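Local coordinates for protein putative trimethylamine methyltransferase (Rhizobium meliloti, PDB 4YYC) that belongs to the trimethylamine methyltransferase family and probably transfers methyl groups, though its substrate is not established, at residues G36-I44 against A168-S176; W119-A128 against I201-M209. All coordinates share one frame; numbering follows the deposited sequence. Where two conformers were deposited one is given.

Contact 1. Residues G36-I44 against A168-S176; sequences GPGPSLPYI and AYMAPSMHS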
ATOM      1  N   GLY A  36      26.528  -0.127  11.187  1.00 48.54           N
ATOM      2  CA  GLY A  36      25.297  -0.944  11.420  1.00 46.03           C
ATOM      3  C   GLY A  36      24.011  -0.154  11.627  1.00 43.39           C
ATOM      4  O   GLY A  36      23.973   1.056  11.432  1.00 44.46           O
ATOM      5  N   PRO A  37      22.939  -0.839  12.044  1.00 38.02           N
ATOM      6  CA  PRO A  37      21.664  -0.136  12.226  1.00 37.42           C
ATOM      7  C   PRO A  37      21.538   0.457  13.595  1.00 37.95           C
ATOM      8  O   PRO A  37      22.341   0.180  14.464  1.00 40.31           O
ATOM      9  CB  PRO A  37      20.643  -1.248  12.093  1.00 36.64           C
ATOM     10  CG  PRO A  37      21.372  -2.472  12.496  1.00 35.82           C
ATOM     11  CD  PRO A  37      22.842  -2.262  12.389  1.00 37.48           C
ATOM     12  N   GLY A  38      20.487   1.213  13.830  1.00 37.81           N
ATOM     13  CA  GLY A  38      20.254   1.700  15.188  1.00 37.46           C
ATOM     14  C   GLY A  38      19.808   0.576  16.120  1.00 35.07           C
ATOM     15  O   GLY A  38      19.739  -0.607  15.711  1.00 34.65           O
ATOM     16  N   PRO A  39      19.464   0.928  17.364  1.00 32.52           N
ATOM     17  CA  PRO A  39      18.924  -0.060  18.290  1.00 30.49           C
ATOM     18  C   PRO A  39      17.582  -0.609  17.815  1.00 27.29           C
ATOM     19  O   PRO A  39      16.875   0.043  17.055  1.00 26.92           O
ATOM     20  CB  PRO A  39      18.730   0.710  19.593  1.00 31.96           C
ATOM     21  CG  PRO A  39      18.600   2.136  19.170  1.00 33.07           C
ATOM     22  CD  PRO A  39      19.412   2.304  17.918  1.00 33.55           C
ATOM     23  N   SER A  40      17.280  -1.834  18.222  1.00 25.23           N
ATOM     24  CA  SER A  40      16.011  -2.418  17.884  1.00 23.78           C
ATOM     25  C   SER A  40      14.878  -1.698  18.635  1.00 23.61           C
ATOM     26  O   SER A  40      15.047  -1.334  19.796  1.00 24.36           O
ATOM     27  CB  SER A  40      16.027  -3.918  18.191  1.00 23.63           C
ATOM     28  OG  SER A  40      16.651  -4.589  17.093  1.00 23.60           O
ATOM     29  N   LEU A  41      13.743  -1.540  17.966  1.00 22.20           N
ATOM     30  CA  LEU A  41      12.524  -0.961  18.519  1.00 22.39           C
ATOM     31  C   LEU A  41      11.624  -2.068  19.069  1.00 21.80           C
ATOM     32  O   LEU A  41      11.601  -3.177  18.571  1.00 21.79           O
ATOM     33  CB  LEU A  41      11.767  -0.196  17.430  1.00 22.04           C
ATOM     34  CG  LEU A  41      12.528   0.932  16.763  1.00 23.04           C
ATOM     35  CD1 LEU A  41      11.620   1.636  15.760  1.00 23.01           C
ATOM     36  CD2 LEU A  41      13.055   1.892  17.806  1.00 24.17           C
ATOM     37  N   PRO A  42      10.841  -1.769  20.112  1.00 21.98           N
ATOM     38  CA  PRO A  42       9.894  -2.762  20.602  1.00 21.29           C
ATOM     39  C   PRO A  42       8.703  -2.884  19.673  1.00 20.36           C
ATOM     40  O   PRO A  42       8.576  -2.133  18.693  1.00 19.74           O
ATOM     41  CB  PRO A  42       9.457  -2.194  21.942  1.00 22.76           C
ATOM     42  CG  PRO A  42       9.566  -0.765  21.735  1.00 23.11           C
ATOM     43  CD  PRO A  42      10.752  -0.514  20.847  1.00 23.10           C
ATOM     44  N   TYR A  43       7.877  -3.875  19.938  1.00 19.25           N
ATOM     45  CA  TYR A  43       6.677  -4.124  19.163  1.00 18.45           C
ATOM     46  C   TYR A  43       5.864  -2.850  18.948  1.00 17.91           C
ATOM     47  O   TYR A  43       5.822  -1.978  19.798  1.00 18.68           O
ATOM     48  CB  TYR A  43       5.822  -5.228  19.797  1.00 18.51           C
ATOM     49  CG  TYR A  43       5.195  -4.898  21.102  1.00 19.47           C
ATOM     50  CD1 TYR A  43       5.881  -5.082  22.295  1.00 20.37           C
ATOM     51  CD2 TYR A  43       3.914  -4.347  21.172  1.00 19.97           C
ATOM     52  CE1 TYR A  43       5.296  -4.764  23.494  1.00 21.35           C
ATOM     53  CE2 TYR A  43       3.334  -4.019  22.376  1.00 20.97           C
ATOM     54  CZ  TYR A  43       4.033  -4.235  23.526  1.00 21.68           C
ATOM     55  OH  TYR A  43       3.471  -3.913  24.750  1.00 23.89           O
ATOM     56  N   ILE A  44       5.212  -2.791  17.803  1.00 16.95           N
ATOM     57  CA  ILE A  44       4.353  -1.659  17.470  1.00 17.12           C
ATOM     58  C   ILE A  44       3.098  -1.650  18.356  1.00 17.70           C
ATOM     59  O   ILE A  44       2.444  -2.680  18.519  1.00 16.84           O
ATOM     60  CB  ILE A  44       3.887  -1.760  15.993  1.00 16.99           C
ATOM     61  CG1 ILE A  44       5.090  -1.540  15.051  1.00 17.01           C
ATOM     62  CG2 ILE A  44       2.774  -0.787  15.731  1.00 17.47           C
ATOM     63  CD1 ILE A  44       4.841  -2.025  13.671  1.00 16.83           C
ATOM     64  N   ALA A 168      17.793 -10.507  11.233  1.00 14.76           N
ATOM     65  CA  ALA A 168      16.576 -10.244  11.981  1.00 14.59           C
ATOM     66  C   ALA A 168      16.863  -9.626  13.361  1.00 14.88           C
ATOM     67  O   ALA A 168      16.118  -8.745  13.811  1.00 15.03           O
ATOM     68  CB  ALA A 168      15.768 -11.518  12.172  1.00 14.64           C
ATOM     69  N   TYR A 169      17.944 -10.072  14.004  1.00 15.28           N
ATOM     70  CA  TYR A 169      18.387  -9.492  15.278  1.00 16.15           C
ATOM     71  C   TYR A 169      18.738  -8.013  15.096  1.00 16.47           C
ATOM     72  O   TYR A 169      18.399  -7.180  15.923  1.00 17.00           O
ATOM     73  CB  TYR A 169      19.576 -10.295  15.826  1.00 17.20           C
ATOM     74  CG  TYR A 169      20.242  -9.654  16.994  1.00 18.16           C
ATOM     75  CD1 TYR A 169      19.643  -9.657  18.237  1.00 18.79           C
ATOM     76  CD2 TYR A 169      21.457  -8.972  16.838  1.00 19.29           C
ATOM     77  CE1 TYR A 169      20.266  -9.083  19.330  1.00 20.33           C
ATOM     78  CE2 TYR A 169      22.087  -8.388  17.931  1.00 20.55           C
ATOM     79  CZ  TYR A 169      21.480  -8.444  19.161  1.00 21.14           C
ATOM     80  OH  TYR A 169      22.067  -7.857  20.245  1.00 23.40           O
HETATM   81  N   MSE A 170      19.416  -7.688  13.993  1.00 16.45           N
HETATM   82  CA  MSE A 170      19.866  -6.332  13.738  1.00 17.28           C
HETATM   83  C   MSE A 170      18.783  -5.427  13.191  1.00 16.74           C
HETATM   84  O   MSE A 170      18.819  -4.227  13.468  1.00 17.80           O
HETATM   85  CB  MSE A 170      21.050  -6.340  12.802  1.00 17.99           C
HETATM   86  CG  MSE A 170      22.259  -6.938  13.483  1.00 19.44           C
HETATM   87 SE   MSE A 170      23.861  -6.955  12.334  1.00 21.02          SE
HETATM   88  CE  MSE A 170      23.463  -8.417  11.140  1.00 21.48           C
ATOM     89  N   ALA A 171      17.851  -5.936  12.395  1.00 15.89           N
ATOM     90  CA  ALA A 171      16.804  -5.113  11.745  1.00 15.79           C
ATOM     91  C   ALA A 171      15.982  -4.421  12.857  1.00 16.14           C
ATOM     92  O   ALA A 171      15.357  -5.105  13.676  1.00 15.83           O
ATOM     93  CB  ALA A 171      15.899  -5.971  10.927  1.00 15.58           C
ATOM     94  N   PRO A 172      15.918  -3.075  12.856  1.00 16.73           N
ATOM     95  CA  PRO A 172      15.338  -2.435  14.045  1.00 17.37           C
ATOM     96  C   PRO A 172      13.836  -2.687  14.233  1.00 16.86           C
ATOM     97  O   PRO A 172      13.366  -2.694  15.371  1.00 17.48           O
ATOM     98  CB  PRO A 172      15.572  -0.941  13.821  1.00 18.31           C
ATOM     99  CG  PRO A 172      16.594  -0.851  12.790  1.00 18.98           C
ATOM    100  CD  PRO A 172      16.709  -2.142  12.048  1.00 17.49           C
ATOM    101  N   SER A 173      13.085  -2.906  13.158  1.00 16.27           N
ATOM    102  CA  SER A 173      11.647  -3.155  13.294  1.00 16.27           C
ATOM    103  C   SER A 173      11.279  -4.602  13.092  1.00 16.24           C
ATOM    104  O   SER A 173      10.104  -4.922  12.960  1.00 16.30           O
ATOM    105  CB  SER A 173      10.798  -2.210  12.409  1.00 16.47           C
ATOM    106  OG  SER A 173      10.804  -0.885  12.905  1.00 16.98           O
HETATM  107  N   MSE A 174      12.256  -5.510  13.127  1.00 16.09           N
HETATM  108  CA  MSE A 174      11.951  -6.962  13.146  1.00 16.28           C
HETATM  109  C   MSE A 174      11.817  -7.323  14.593  1.00 16.93           C
HETATM  110  O   MSE A 174      12.805  -7.342  15.324  1.00 19.98           O
HETATM  111  CB  MSE A 174      13.037  -7.739  12.403  1.00 16.42           C
HETATM  112  CG  MSE A 174      12.699  -9.195  12.195  1.00 16.91           C
HETATM  113 SE   MSE A 174      11.024  -9.375  11.170  1.00 17.78          SE
HETATM  114  CE  MSE A 174      11.793  -9.055   9.507  1.00 16.51           C
ATOM    115  N   HIS A 175      10.617  -7.619  15.071  1.00 15.91           N
ATOM    116  CA  HIS A 175      10.427  -7.793  16.505  1.00 16.14           C
ATOM    117  C   HIS A 175      10.656  -9.221  16.962  1.00 16.57           C
ATOM    118  O   HIS A 175      10.945  -9.425  18.134  1.00 18.32           O
ATOM    119  CB  HIS A 175       9.041  -7.341  16.905  1.00 15.81           C
ATOM    120  CG  HIS A 175       8.703  -5.984  16.344  1.00 15.58           C
ATOM    121  ND1 HIS A 175       7.754  -5.807  15.370  1.00 15.43           N
ATOM    122  CD2 HIS A 175       9.218  -4.756  16.596  1.00 16.17           C
ATOM    123  CE1 HIS A 175       7.687  -4.526  15.050  1.00 15.56           C
ATOM    124  NE2 HIS A 175       8.574  -3.871  15.777  1.00 15.84           N
ATOM    125  N   SER A 176      10.467 -10.172  16.075  1.00 15.50           N
ATOM    126  CA  SER A 176      10.700 -11.596  16.370  1.00 15.51           C
ATOM    127  C   SER A 176      11.825 -12.121  15.521  1.00 15.68           C
ATOM    128  O   SER A 176      11.972 -11.722  14.372  1.00 15.34           O
ATOM    129  CB  SER A 176       9.447 -12.374  16.024  1.00 15.18           C
ATOM    130  OG  SER A 176       9.626 -13.781  16.061  1.00 15.90           O
TER
HETATM  131  O   HOH W   1      19.104  -3.271  15.942  1.00 30.11           O
HETATM  132  O   HOH W   2      12.991  -5.180  17.333  1.00 27.94           O
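H175 has CG anti to its carbonyl carbon (chi1 -49°), which brings its imidazole against the backbone of Y43. Y43 CA makes a CH-pi contact over one face, 3.9 Å from the centroid of the H175 ring. The opposite face has S173 O above its rim. L41 O sits in the ring plane at the edge, 3.5 Å from H175 CD2. I44 crosses the ring at about a right angle, with CG1 and CD1 both against CE1. The ring nitrogens are held from outside: NE2 bonds to Q418 OE1, and ND1 accepts from F137 N. Q418 also donates from NE2 to P42 O and so ties both segments to helix 404-420. With an alanine here, F137 N is likely to lose its acceptor, and a gap would probably open beside Y43 CA.

Residues 37-43 run as an extended, polyproline II-like arm with three prolines, ahead of strand 44-45. The arm lies along the end of helix 158-170 and the type I beta turn A171-M174 that follows it. At the turn, L41 N donates to P172 O at 2.9 Å, nearly straight at 166°. The pyrrolidine of P172 packs alongside the arm, its CB 3.6 Å from P39 O.

S40 OG, also anti to its carbonyl carbon (chi1 -82°), is turned toward the helix end. It donates to water 1 at 3.0 Å, and K206 NZ also bonds to it. The same water donates to G38 O and, at 2.7 Å, to M170 O, joining the arm to the last turn of the helix. Beyond it, the P37 ring rests on this carbonyl, with P37 CG 3.2 Å from M170 O. W492 of helix 481-495 touches P37, M170 and P172 together.

Contact 2. Residues W119-A128 against I201-M209; sequences WHARNPERNA and IRYSDKPFM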
ATOM      1  N   TRP A 119       4.498 -12.723  24.452  1.00 17.63           N
ATOM      2  CA  TRP A 119       5.493 -13.623  23.882  1.00 17.09           C
ATOM      3  C   TRP A 119       6.817 -13.228  24.493  1.00 17.75           C
ATOM      4  O   TRP A 119       7.363 -12.174  24.220  1.00 17.20           O
ATOM      5  CB  TRP A 119       5.529 -13.464  22.373  1.00 16.62           C
ATOM      6  CG  TRP A 119       6.341 -14.417  21.612  1.00 16.14           C
ATOM      7  CD1 TRP A 119       7.058 -15.510  22.056  1.00 16.20           C
ATOM      8  CD2 TRP A 119       6.500 -14.374  20.210  1.00 15.53           C
ATOM      9  NE1 TRP A 119       7.648 -16.138  20.974  1.00 16.03           N
ATOM     10  CE2 TRP A 119       7.302 -15.463  19.834  1.00 15.59           C
ATOM     11  CE3 TRP A 119       6.024 -13.512  19.219  1.00 15.25           C
ATOM     12  CZ2 TRP A 119       7.632 -15.707  18.504  1.00 14.85           C
ATOM     13  CZ3 TRP A 119       6.349 -13.759  17.914  1.00 14.88           C
ATOM     14  CH2 TRP A 119       7.136 -14.834  17.562  1.00 14.90           C
ATOM     15  N   HIS A 120       7.281 -14.050  25.442  1.00 17.93           N
ATOM     16  CA  HIS A 120       8.456 -13.707  26.214  1.00 18.79           C
ATOM     17  C   HIS A 120       9.721 -13.998  25.424  1.00 18.48           C
ATOM     18  O   HIS A 120       9.812 -15.024  24.739  1.00 18.39           O
ATOM     19  CB  HIS A 120       8.480 -14.465  27.529  1.00 19.70           C
ATOM     20  CG  HIS A 120       7.373 -14.042  28.455  1.00 20.40           C
ATOM     21  ND1 HIS A 120       7.563 -13.147  29.484  1.00 21.71           N
ATOM     22  CD2 HIS A 120       6.051 -14.332  28.452  1.00 20.53           C
ATOM     23  CE1 HIS A 120       6.409 -12.921  30.086  1.00 21.87           C
ATOM     24  NE2 HIS A 120       5.473 -13.620  29.475  1.00 21.43           N
ATOM     25  N   ALA A 121      10.689 -13.124  25.568  1.00 18.74           N
ATOM     26  CA  ALA A 121      12.010 -13.274  24.938  1.00 19.00           C
ATOM     27  C   ALA A 121      13.029 -13.522  26.017  1.00 19.68           C
ATOM     28  O   ALA A 121      12.868 -13.101  27.164  1.00 20.48           O
ATOM     29  CB  ALA A 121      12.361 -11.997  24.179  1.00 18.65           C
ATOM     30  N   ARG A 122      14.140 -14.134  25.654  1.00 20.08           N
ATOM     31  CA  ARG A 122      15.153 -14.433  26.652  1.00 21.29           C
ATOM     32  C   ARG A 122      15.786 -13.154  27.207  1.00 22.67           C
ATOM     33  O   ARG A 122      16.229 -13.149  28.329  1.00 24.13           O
ATOM     34  CB  ARG A 122      16.196 -15.390  26.101  1.00 21.12           C
ATOM     35  CG  ARG A 122      17.121 -14.797  25.041  1.00 20.73           C
ATOM     36  CD  ARG A 122      18.063 -15.873  24.540  1.00 20.63           C
ATOM     37  NE  ARG A 122      19.173 -15.437  23.698  1.00 20.54           N
ATOM     38  CZ  ARG A 122      20.304 -14.911  24.134  1.00 21.15           C
ATOM     39  NH1 ARG A 122      20.509 -14.696  25.429  1.00 22.05           N
ATOM     40  NH2 ARG A 122      21.281 -14.612  23.279  1.00 21.25           N
ATOM     41  N   ASN A 123      15.807 -12.084  26.406  1.00 22.82           N
ATOM     42  CA  ASN A 123      16.044 -10.741  26.897  1.00 24.15           C
ATOM     43  C   ASN A 123      14.664 -10.106  27.090  1.00 23.96           C
ATOM     44  O   ASN A 123      14.010  -9.802  26.114  1.00 22.64           O
ATOM     45  CB  ASN A 123      16.871  -9.927  25.902  1.00 24.47           C
ATOM     46  CG  ASN A 123      16.973  -8.457  26.256  1.00 25.85           C
ATOM     47  OD1 ASN A 123      16.451  -7.989  27.271  1.00 25.98           O
ATOM     48  ND2 ASN A 123      17.717  -7.715  25.430  1.00 26.35           N
ATOM     49  N   PRO A 124      14.229  -9.888  28.352  1.00 25.11           N
ATOM     50  CA  PRO A 124      12.860  -9.426  28.608  1.00 25.41           C
ATOM     51  C   PRO A 124      12.507  -8.089  27.993  1.00 25.77           C
ATOM     52  O   PRO A 124      11.337  -7.825  27.718  1.00 24.84           O
ATOM     53  CB  PRO A 124      12.801  -9.337  30.136  1.00 26.52           C
ATOM     54  CG  PRO A 124      13.866 -10.258  30.598  1.00 27.27           C
ATOM     55  CD  PRO A 124      14.964 -10.106  29.602  1.00 26.71           C
ATOM     56  N   GLU A 125      13.504  -7.278  27.698  1.00 27.30           N
ATOM     57  CA  GLU A 125      13.256  -6.037  26.956  1.00 28.29           C
ATOM     58  C   GLU A 125      12.690  -6.256  25.556  1.00 26.40           C
ATOM     59  O   GLU A 125      12.120  -5.333  24.961  1.00 25.83           O
ATOM     60  CB  GLU A 125      14.520  -5.220  26.840  1.00 31.39           C
ATOM     61  CG  GLU A 125      14.983  -4.671  28.172  1.00 35.67           C
ATOM     62  CD  GLU A 125      13.878  -3.899  28.906  1.00 38.07           C
ATOM     63  OE1 GLU A 125      13.457  -2.850  28.370  1.00 40.44           O
ATOM     64  OE2 GLU A 125      13.411  -4.363  29.989  1.00 43.03           O
ATOM     65  N   ARG A 126      12.869  -7.457  25.028  1.00 24.72           N
ATOM     66  CA  ARG A 126      12.386  -7.815  23.704  1.00 23.73           C
ATOM     67  C   ARG A 126      11.067  -8.563  23.747  1.00 21.56           C
ATOM     68  O   ARG A 126      10.606  -9.055  22.744  1.00 20.03           O
ATOM     69  CB  ARG A 126      13.434  -8.588  22.933  1.00 25.39           C
ATOM     70  CG  ARG A 126      14.765  -7.853  22.945  1.00 29.12           C
ATOM     71  CD  ARG A 126      15.362  -7.786  21.593  1.00 32.14           C
ATOM     72  NE  ARG A 126      16.699  -7.190  21.536  1.00 35.77           N
ATOM     73  CZ  ARG A 126      16.978  -5.897  21.620  1.00 37.72           C
ATOM     74  NH1 ARG A 126      16.028  -4.986  21.842  1.00 39.72           N
ATOM     75  NH2 ARG A 126      18.241  -5.510  21.478  1.00 40.10           N
ATOM     76  N   ASN A 127      10.441  -8.655  24.924  1.00 20.88           N
ATOM     77  CA  ASN A 127       9.116  -9.276  25.008  1.00 20.14           C
ATOM     78  C   ASN A 127       8.163  -8.562  24.052  1.00 19.54           C
ATOM     79  O   ASN A 127       8.289  -7.352  23.865  1.00 19.66           O
ATOM     80  CB  ASN A 127       8.525  -9.155  26.418  1.00 20.55           C
ATOM     81  CG  ASN A 127       9.203 -10.048  27.447  1.00 21.40           C
ATOM     82  OD1 ASN A 127      10.092 -10.861  27.151  1.00 21.35           O
ATOM     83  ND2 ASN A 127       8.801  -9.859  28.712  1.00 22.23           N
ATOM     84  N   ALA A 128       7.211  -9.298  23.478  1.00 19.14           N
ATOM     85  CA  ALA A 128       6.257  -8.730  22.503  1.00 18.80           C
ATOM     86  C   ALA A 128       4.852  -9.073  22.897  1.00 18.96           C
ATOM     87  O   ALA A 128       4.571 -10.206  23.233  1.00 19.51           O
ATOM     88  CB  ALA A 128       6.523  -9.262  21.120  1.00 18.44           C
ATOM     89  N   ILE A 201      18.553 -18.871  19.651  1.00 17.83           N
ATOM     90  CA  ILE A 201      19.009 -18.559  21.008  1.00 18.44           C
ATOM     91  C   ILE A 201      20.392 -17.962  20.997  1.00 19.11           C
ATOM     92  O   ILE A 201      20.639 -16.994  21.736  1.00 19.47           O
ATOM     93  CB  ILE A 201      18.931 -19.810  21.916  1.00 18.80           C
ATOM     94  CG1 ILE A 201      17.508 -20.342  21.953  1.00 18.55           C
ATOM     95  CG2 ILE A 201      19.460 -19.478  23.304  1.00 19.55           C
ATOM     96  CD1 ILE A 201      17.341 -21.737  22.512  1.00 19.05           C
ATOM     97  N   ARG A 202      21.280 -18.551  20.197  1.00 19.71           N
ATOM     98  CA  ARG A 202      22.705 -18.158  20.184  0.50 20.71           C
ATOM     99  C   ARG A 202      22.907 -16.813  19.469  1.00 20.72           C
ATOM    100  O   ARG A 202      23.721 -15.996  19.907  1.00 21.75           O
ATOM    101  CB  ARG A 202      23.538 -19.276  19.528  0.50 21.43           C
ATOM    102  CG  ARG A 202      25.053 -19.064  19.410  0.50 22.62           C
ATOM    103  CD  ARG A 202      25.764 -18.830  20.743  0.50 23.73           C
ATOM    104  NE  ARG A 202      25.493 -17.477  21.156  0.50 24.44           N
ATOM    105  CZ  ARG A 202      26.092 -16.785  22.100  0.50 25.37           C
ATOM    106  NH1 ARG A 202      27.146 -17.253  22.771  0.50 26.29           N
ATOM    107  NH2 ARG A 202      25.612 -15.557  22.293  0.50 25.22           N
ATOM    108  N   TYR A 203      22.173 -16.580  18.378  1.00 19.09           N
ATOM    109  CA  TYR A 203      22.431 -15.438  17.509  1.00 18.78           C
ATOM    110  C   TYR A 203      21.420 -14.329  17.649  1.00 17.92           C
ATOM    111  O   TYR A 203      21.560 -13.269  17.014  1.00 17.70           O
ATOM    112  CB  TYR A 203      22.554 -15.887  16.066  1.00 18.71           C
ATOM    113  CG  TYR A 203      23.706 -16.850  15.866  1.00 20.05           C
ATOM    114  CD1 TYR A 203      25.010 -16.396  15.878  1.00 20.97           C
ATOM    115  CD2 TYR A 203      23.490 -18.213  15.723  1.00 20.32           C
ATOM    116  CE1 TYR A 203      26.069 -17.282  15.708  1.00 22.49           C
ATOM    117  CE2 TYR A 203      24.532 -19.122  15.568  1.00 21.47           C
ATOM    118  CZ  TYR A 203      25.818 -18.647  15.546  1.00 22.70           C
ATOM    119  OH  TYR A 203      26.860 -19.547  15.407  1.00 24.40           O
ATOM    120  N   SER A 204      20.428 -14.521  18.517  1.00 17.52           N
ATOM    121  CA  SER A 204      19.417 -13.472  18.739  1.00 17.39           C
ATOM    122  C   SER A 204      18.961 -13.541  20.189  1.00 17.96           C
ATOM    123  O   SER A 204      19.189 -14.568  20.862  1.00 18.12           O
ATOM    124  CB  SER A 204      18.218 -13.723  17.851  1.00 16.93           C
ATOM    125  OG  SER A 204      17.349 -12.600  17.888  1.00 16.42           O
ATOM    126  N   ASP A 205      18.314 -12.485  20.645  1.00 17.99           N
ATOM    127  CA  ASP A 205      17.605 -12.502  21.924  1.00 18.76           C
ATOM    128  C   ASP A 205      16.153 -12.053  21.776  1.00 17.96           C
ATOM    129  O   ASP A 205      15.516 -11.724  22.765  1.00 18.01           O
ATOM    130  CB  ASP A 205      18.349 -11.677  22.980  1.00 20.42           C
ATOM    131  CG  ASP A 205      18.473 -10.212  22.619  1.00 21.32           C
ATOM    132  OD1 ASP A 205      17.986  -9.801  21.567  1.00 21.01           O
ATOM    133  OD2 ASP A 205      19.056  -9.463  23.460  1.00 24.14           O
ATOM    134  N   LYS A 206      15.662 -12.066  20.535  1.00 16.99           N
ATOM    135  CA  LYS A 206      14.282 -11.732  20.223  1.00 16.99           C
ATOM    136  C   LYS A 206      13.421 -12.981  20.325  1.00 17.04           C
ATOM    137  O   LYS A 206      13.910 -14.082  20.219  1.00 17.36           O
ATOM    138  CB  LYS A 206      14.180 -11.085  18.839  1.00 16.61           C
ATOM    139  CG  LYS A 206      14.809  -9.710  18.754  1.00 17.11           C
ATOM    140  CD  LYS A 206      14.814  -9.068  17.374  1.00 16.86           C
ATOM    141  CE  LYS A 206      15.504  -7.715  17.406  1.00 17.39           C
ATOM    142  NZ  LYS A 206      15.451  -7.078  16.063  1.00 17.49           N
ATOM    143  N   PRO A 207      12.105 -12.824  20.509  1.00 16.69           N
ATOM    144  CA  PRO A 207      11.256 -14.011  20.675  1.00 16.59           C
ATOM    145  C   PRO A 207      11.229 -14.874  19.408  1.00 16.17           C
ATOM    146  O   PRO A 207      11.236 -14.350  18.318  1.00 15.96           O
ATOM    147  CB  PRO A 207       9.886 -13.462  20.966  1.00 16.89           C
ATOM    148  CG  PRO A 207       9.983 -12.025  20.910  1.00 17.30           C
ATOM    149  CD  PRO A 207      11.375 -11.564  20.686  1.00 16.98           C
ATOM    150  N   PHE A 208      11.214 -16.182  19.589  1.00 15.88           N
ATOM    151  CA  PHE A 208      11.373 -17.115  18.479  1.00 15.75           C
ATOM    152  C   PHE A 208      10.246 -18.130  18.434  1.00 15.66           C
ATOM    153  O   PHE A 208       9.445 -18.247  19.384  1.00 16.22           O
ATOM    154  CB  PHE A 208      12.763 -17.751  18.530  1.00 16.25           C
ATOM    155  CG  PHE A 208      12.990 -18.642  19.727  1.00 16.92           C
ATOM    156  CD1 PHE A 208      12.566 -19.955  19.710  1.00 17.39           C
ATOM    157  CD2 PHE A 208      13.608 -18.162  20.888  1.00 17.61           C
ATOM    158  CE1 PHE A 208      12.792 -20.797  20.796  1.00 18.27           C
ATOM    159  CE2 PHE A 208      13.804 -18.983  21.979  1.00 18.31           C
ATOM    160  CZ  PHE A 208      13.391 -20.313  21.938  1.00 18.32           C
HETATM  161  N   MSE A 209      10.221 -18.882  17.351  1.00 15.32           N
HETATM  162  CA  MSE A 209       9.177 -19.865  17.065  1.00 15.51           C
HETATM  163  C   MSE A 209       9.740 -21.252  17.168  1.00 15.74           C
HETATM  164  O   MSE A 209      10.941 -21.483  16.998  1.00 16.58           O
HETATM  165  CB  MSE A 209       8.637 -19.646  15.637  1.00 15.34           C
HETATM  166  CG  MSE A 209       7.985 -18.287  15.451  1.00 15.47           C
HETATM  167 SE   MSE A 209       7.470 -18.021  13.581  1.00 16.19          SE
HETATM  168  CE  MSE A 209       5.858 -19.100  13.601  1.00 16.22           C
TER
HETATM  169  O   HOH W   3      11.353 -16.523  22.839  1.00 17.50           O
HETATM  170  O   HOH W   4      20.440  -7.411  22.427  1.00 34.16           O
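D205 is gripped through both carboxylate oxygens by the 119-128 loop. R126 NE forms a salt bridge to D205 OD1 at 2.9 Å. OD1 lies in the R126 guanidinium plane and is met on its syn side, with NE tilted 31° out of the carboxylate plane. N123 ND2 donates to D205 OD2 at 3.0 Å, from above the carboxylate plane. Water 4 also donates to OD2 and accepts from R126 NH2. The chi1 of 62° puts the D205 carboxylate between these donors. N123 OD1 accepts from E125 N in an Asx turn, which fixes the amide's rotation.

R122 reaches the residues after helix 192-202. Its NE donates to S204 O at 3.0 Å, on a lone pair, and its NH2 adds a weak bond to the same oxygen. NH1 is taken by Y500 O. S204 OG accepts from K206 N in an ST turn. D205 O is buried without a polar partner; A121 CB lies 3.5 Å from it.

P207 CB sits over the five-membered ring of W119, 3.4 Å from its centroid. At the ring edge, W119 NE1 donates weakly to F208 O at 3.2 Å, with V239 O a second weak acceptor.

W119 and A128 pair through two backbone bonds, closing a beta hairpin. Its loop packs on the connection from helix 192-202 to strand 208-209, a strand parallel to 240-245 in the alternating beta-alpha core, consistent with the family's TIM barrel.

The two contacts interleave along the chain: 36-44, 119-128, 168-176, then 201-209. Their centres lie about 12 Å apart, on the same side of the chain's centre. Contact 1 uses the end of helix 158-170, and contact 2 the end of the next helix, 192-202. They meet directly. K206 NZ, from contact 2, is 2.8 Å from M174 O, a probable hydrogen bond, and also bonds to A168 O. S176 OG similarly lies 2.8 Å from P207 O. The arm, the hairpin loop and both helix ends are thus joined into one continuous patch, which contains strand 208-209. The side chain of M209, on that strand, is about 8 Å from the bound unknown ligand.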